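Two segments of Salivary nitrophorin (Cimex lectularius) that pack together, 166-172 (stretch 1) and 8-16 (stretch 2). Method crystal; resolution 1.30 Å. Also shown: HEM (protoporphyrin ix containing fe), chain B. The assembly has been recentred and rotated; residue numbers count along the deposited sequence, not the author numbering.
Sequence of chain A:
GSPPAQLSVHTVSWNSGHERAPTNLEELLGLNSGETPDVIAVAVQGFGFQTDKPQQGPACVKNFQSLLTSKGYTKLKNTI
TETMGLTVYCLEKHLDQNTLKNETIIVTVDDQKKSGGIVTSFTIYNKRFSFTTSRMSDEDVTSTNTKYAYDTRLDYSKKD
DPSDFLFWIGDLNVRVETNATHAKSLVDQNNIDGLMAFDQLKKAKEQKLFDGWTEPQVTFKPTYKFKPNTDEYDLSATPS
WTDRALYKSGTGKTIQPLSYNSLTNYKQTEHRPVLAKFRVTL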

# COMPACT_ATOMS: atom_id res chain seq x y z
N LEU A 166 -6.96 3.63 9.85
CA LEU A 166 -6.67 2.43 9.10
C LEU A 166 -6.26 2.74 7.70
O LEU A 166 -6.87 3.58 7.03
CB LEU A 166 -7.85 1.49 9.05
CG LEU A 166 -8.34 1.03 10.44
CD1 LEU A 166 -9.46 1.83 10.78
CD2 LEU A 166 -8.60 -0.44 10.44
N PHE A 167 -5.23 2.07 7.26
CA PHE A 167 -4.71 2.17 5.87
C PHE A 167 -4.51 0.79 5.30
O PHE A 167 -4.05 -0.11 5.99
CB PHE A 167 -3.39 2.94 5.90
CG PHE A 167 -3.55 4.32 6.51
CD1 PHE A 167 -3.35 4.54 7.87
CD2 PHE A 167 -3.97 5.39 5.73
CE1 PHE A 167 -3.57 5.81 8.40
CE2 PHE A 167 -4.20 6.65 6.27
CZ PHE A 167 -4.00 6.84 7.62
N TRP A 168 -4.84 0.62 4.04
CA TRP A 168 -4.66 -0.64 3.37
C TRP A 168 -3.97 -0.26 2.07
O TRP A 168 -4.48 0.51 1.26
CB TRP A 168 -6.02 -1.26 3.06
CG TRP A 168 -6.01 -2.71 2.65
CD1 TRP A 168 -5.18 -3.35 1.81
CD2 TRP A 168 -6.89 -3.69 3.14
NE1 TRP A 168 -5.50 -4.68 1.72
CE2 TRP A 168 -6.56 -4.91 2.53
CE3 TRP A 168 -7.98 -3.66 4.04
CZ2 TRP A 168 -7.24 -6.06 2.81
CZ3 TRP A 168 -8.65 -4.83 4.29
CH2 TRP A 168 -8.27 -6.00 3.69
N ILE A 169 -2.78 -0.81 1.90
CA ILE A 169 -1.86 -0.41 0.82
C ILE A 169 -1.29 -1.63 0.13
O ILE A 169 -0.90 -2.60 0.79
CB ILE A 169 -0.72 0.48 1.34
CG1 ILE A 169 0.04 -0.17 2.50
CG2 ILE A 169 -1.30 1.84 1.74
CD1 ILE A 169 1.30 0.68 2.90
N GLY A 170 -1.25 -1.58 -1.19
CA GLY A 170 -0.70 -2.66 -1.97
C GLY A 170 -1.50 -2.80 -3.24
O GLY A 170 -2.41 -2.01 -3.54
N ASP A 171 -1.14 -3.83 -3.98
CA ASP A 171 -1.85 -4.20 -5.18
C ASP A 171 -3.01 -5.08 -4.75
O ASP A 171 -2.80 -6.23 -4.29
CB ASP A 171 -0.94 -4.89 -6.17
CG ASP A 171 -1.63 -5.37 -7.41
OD1 ASP A 171 -2.88 -5.22 -7.49
OD2 ASP A 171 -0.91 -5.89 -8.29
N LEU A 172 -4.22 -4.55 -4.83
CA LEU A 172 -5.43 -5.22 -4.39
C LEU A 172 -5.97 -6.29 -5.36
O LEU A 172 -6.98 -6.89 -5.09
CB LEU A 172 -6.52 -4.21 -4.15
CG LEU A 172 -6.20 -3.02 -3.20
CD1 LEU A 172 -7.37 -2.08 -3.12
CD2 LEU A 172 -5.78 -3.45 -1.83
CHA HEM B . 13.53 -5.66 4.47
CHB HEM B . 11.69 -2.64 1.15
CHC HEM B . 12.73 -5.81 -2.31
CHD HEM B . 14.27 -8.96 0.92
C1A HEM B . 12.98 -4.55 3.90
C2A HEM B . 12.58 -3.34 4.58
C3A HEM B . 12.04 -2.52 3.64
C4A HEM B . 12.11 -3.18 2.36
CMA HEM B . 11.51 -1.12 3.87
CAA HEM B . 12.74 -3.00 6.08
CBA HEM B . 14.06 -2.20 6.14
CGA HEM B . 14.44 -1.85 7.57
O1A HEM B . 14.96 -2.71 8.27
O2A HEM B . 14.28 -0.67 7.99
C1B HEM B . 11.83 -3.23 -0.06
C2B HEM B . 11.46 -2.65 -1.32
C3B HEM B . 11.74 -3.51 -2.29
C4B HEM B . 12.33 -4.67 -1.67
CMB HEM B . 10.86 -1.29 -1.30
CAB HEM B . 11.52 -3.39 -3.79
CBB HEM B . 11.37 -2.19 -4.37
C1C HEM B . 13.28 -6.95 -1.79
C2C HEM B . 13.65 -8.15 -2.51
C3C HEM B . 14.14 -8.99 -1.60
C4C HEM B . 13.96 -8.42 -0.30
CMC HEM B . 13.68 -8.33 -4.03
CAC HEM B . 14.69 -10.38 -1.86
CBC HEM B . 13.96 -11.34 -2.42
C1D HEM B . 14.16 -8.37 2.16
C2D HEM B . 14.43 -9.05 3.40
C3D HEM B . 14.24 -8.04 4.48
C4D HEM B . 13.83 -6.82 3.82
CMD HEM B . 14.88 -10.50 3.58
CAD HEM B . 14.42 -8.34 5.98
CBD HEM B . 15.91 -8.55 6.19
CGD HEM B . 16.24 -8.51 7.65
O1D HEM B . 17.47 -8.68 7.96
O2D HEM B . 15.29 -8.32 8.46
NA HEM B . 12.70 -4.43 2.54
NB HEM B . 12.34 -4.48 -0.30
NC HEM B . 13.46 -7.16 -0.46
ND HEM B . 13.79 -7.06 2.46
FE HEM B . 13.21 -5.74 1.04
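Stretch 2 8-16: SVHTVSWNS

Stretch 2 is a strand, extended as far as Asn15, and runs nearly parallel to strand 166-169, the N-to-C directions differing by 22° and the axes 8.0 Å apart at their closest. That spacing leaves room for side chains between the strands, and alternation supplies them: Phe167, Ile169 and Asp171 point toward Val9, Thr11, Ser13 and Asn15, whereas Trp168 and Trp14 point away. The latter, t at -167°, carries its ring to the heme, Trp14 CZ3 lying 3.4 Å from HEM CBB.

The filling shrinks from Phe167 to Gly170, then lengthens again with Asp171 and Asn15. Phe167, chi1 m, offers one ring face to Val9 CG1, and Phe167 CZ is 4.3 Å from Val9 CG2; Val9 is t. Ile169 (p, t) places CG2 3.7 Å from Thr11 OG1, which the p rotamer of Thr11 sets there, and extends CD1 to 4.0 Å from Val12 O.

At Gly170 the chain turns a corner and the backbones draw near, Gly170 CA 5.1 Å from Ser13 CA. The phi/psi of Gly170, 144/-175, calls for glycine, since a CB would jam against the preceding carbonyl. Small Ser13 suits this narrow place, Ser13 CB 4.1 Å from Ile169 C; its p rotamer brings Ser13 OG to 3.3 Å from Gly170 N, too poorly angled for a hydrogen bond.

Beyond the corner, Asp171 and Asn15 are both t, and they meet end to end: Asn15 ND2 donates a hydrogen bond to Asp171 OD2 at 2.8 Å.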

# COMPACT_ATOMS: atom_id res chain seq x y z
N SER A 8 0.83 13.34 10.46
CA SER A 8 0.94 13.00 9.03
C SER A 8 1.47 11.59 8.81
O SER A 8 2.26 11.08 9.57
CB SER A 8 1.82 13.99 8.30
OG SER A 8 3.10 14.02 8.84
N VAL A 9 0.94 10.97 7.76
CA VAL A 9 1.26 9.60 7.43
C VAL A 9 1.57 9.59 5.96
O VAL A 9 0.82 10.17 5.17
CB VAL A 9 0.04 8.63 7.67
CG1 VAL A 9 0.38 7.18 7.27
CG2 VAL A 9 -0.44 8.75 9.08
N HIS A 10 2.70 8.98 5.60
CA HIS A 10 3.02 8.64 4.19
C HIS A 10 2.96 7.15 4.04
O HIS A 10 3.48 6.42 4.88
CB HIS A 10 4.44 9.12 3.81
CG HIS A 10 4.57 10.61 3.68
ND1 HIS A 10 5.67 11.20 3.09
CD2 HIS A 10 3.75 11.61 4.07
CE1 HIS A 10 5.51 12.52 3.14
NE2 HIS A 10 4.36 12.79 3.74
N THR A 11 2.33 6.71 2.97
CA THR A 11 2.36 5.31 2.59
C THR A 11 2.88 5.17 1.19
O THR A 11 2.61 6.01 0.33
CB THR A 11 0.94 4.68 2.68
OG1 THR A 11 0.05 5.27 1.72
CG2 THR A 11 0.34 4.87 4.06
N VAL A 12 3.61 4.09 0.95
CA VAL A 12 3.98 3.74 -0.39
C VAL A 12 3.81 2.28 -0.61
O VAL A 12 4.19 1.48 0.25
CB VAL A 12 5.42 4.26 -0.75
CG1 VAL A 12 6.49 3.59 0.09
CG2 VAL A 12 5.73 4.09 -2.21
N SER A 13 3.27 1.91 -1.76
CA SER A 13 3.31 0.54 -2.10
C SER A 13 3.77 0.34 -3.53
O SER A 13 3.62 1.24 -4.41
CB SER A 13 2.00 -0.13 -1.87
OG SER A 13 1.07 0.13 -2.88
N TRP A 14 4.31 -0.84 -3.77
CA TRP A 14 4.86 -1.16 -5.07
C TRP A 14 4.78 -2.63 -5.29
O TRP A 14 5.31 -3.44 -4.52
CB TRP A 14 6.30 -0.72 -5.08
CG TRP A 14 6.97 -0.68 -6.40
CD1 TRP A 14 6.44 -0.91 -7.64
CD2 TRP A 14 8.29 -0.23 -6.60
NE1 TRP A 14 7.42 -0.71 -8.59
CE2 TRP A 14 8.56 -0.29 -7.97
CE3 TRP A 14 9.30 0.20 -5.73
CZ2 TRP A 14 9.79 0.09 -8.48
CZ3 TRP A 14 10.50 0.55 -6.25
CH2 TRP A 14 10.73 0.51 -7.59
N ASN A 15 4.13 -3.02 -6.37
CA ASN A 15 4.22 -4.39 -6.86
C ASN A 15 5.52 -4.45 -7.65
O ASN A 15 5.61 -4.12 -8.86
CB ASN A 15 2.99 -4.74 -7.71
CG ASN A 15 2.96 -6.19 -8.05
OD1 ASN A 15 4.00 -6.80 -8.05
ND2 ASN A 15 1.78 -6.77 -8.31
N SER A 16 6.55 -4.80 -6.91
CA SER A 16 7.92 -4.72 -7.39
C SER A 16 8.42 -6.04 -7.96
O SER A 16 9.47 -6.08 -8.65
CB SER A 16 8.80 -4.25 -6.21
OG SER A 16 8.57 -5.08 -5.11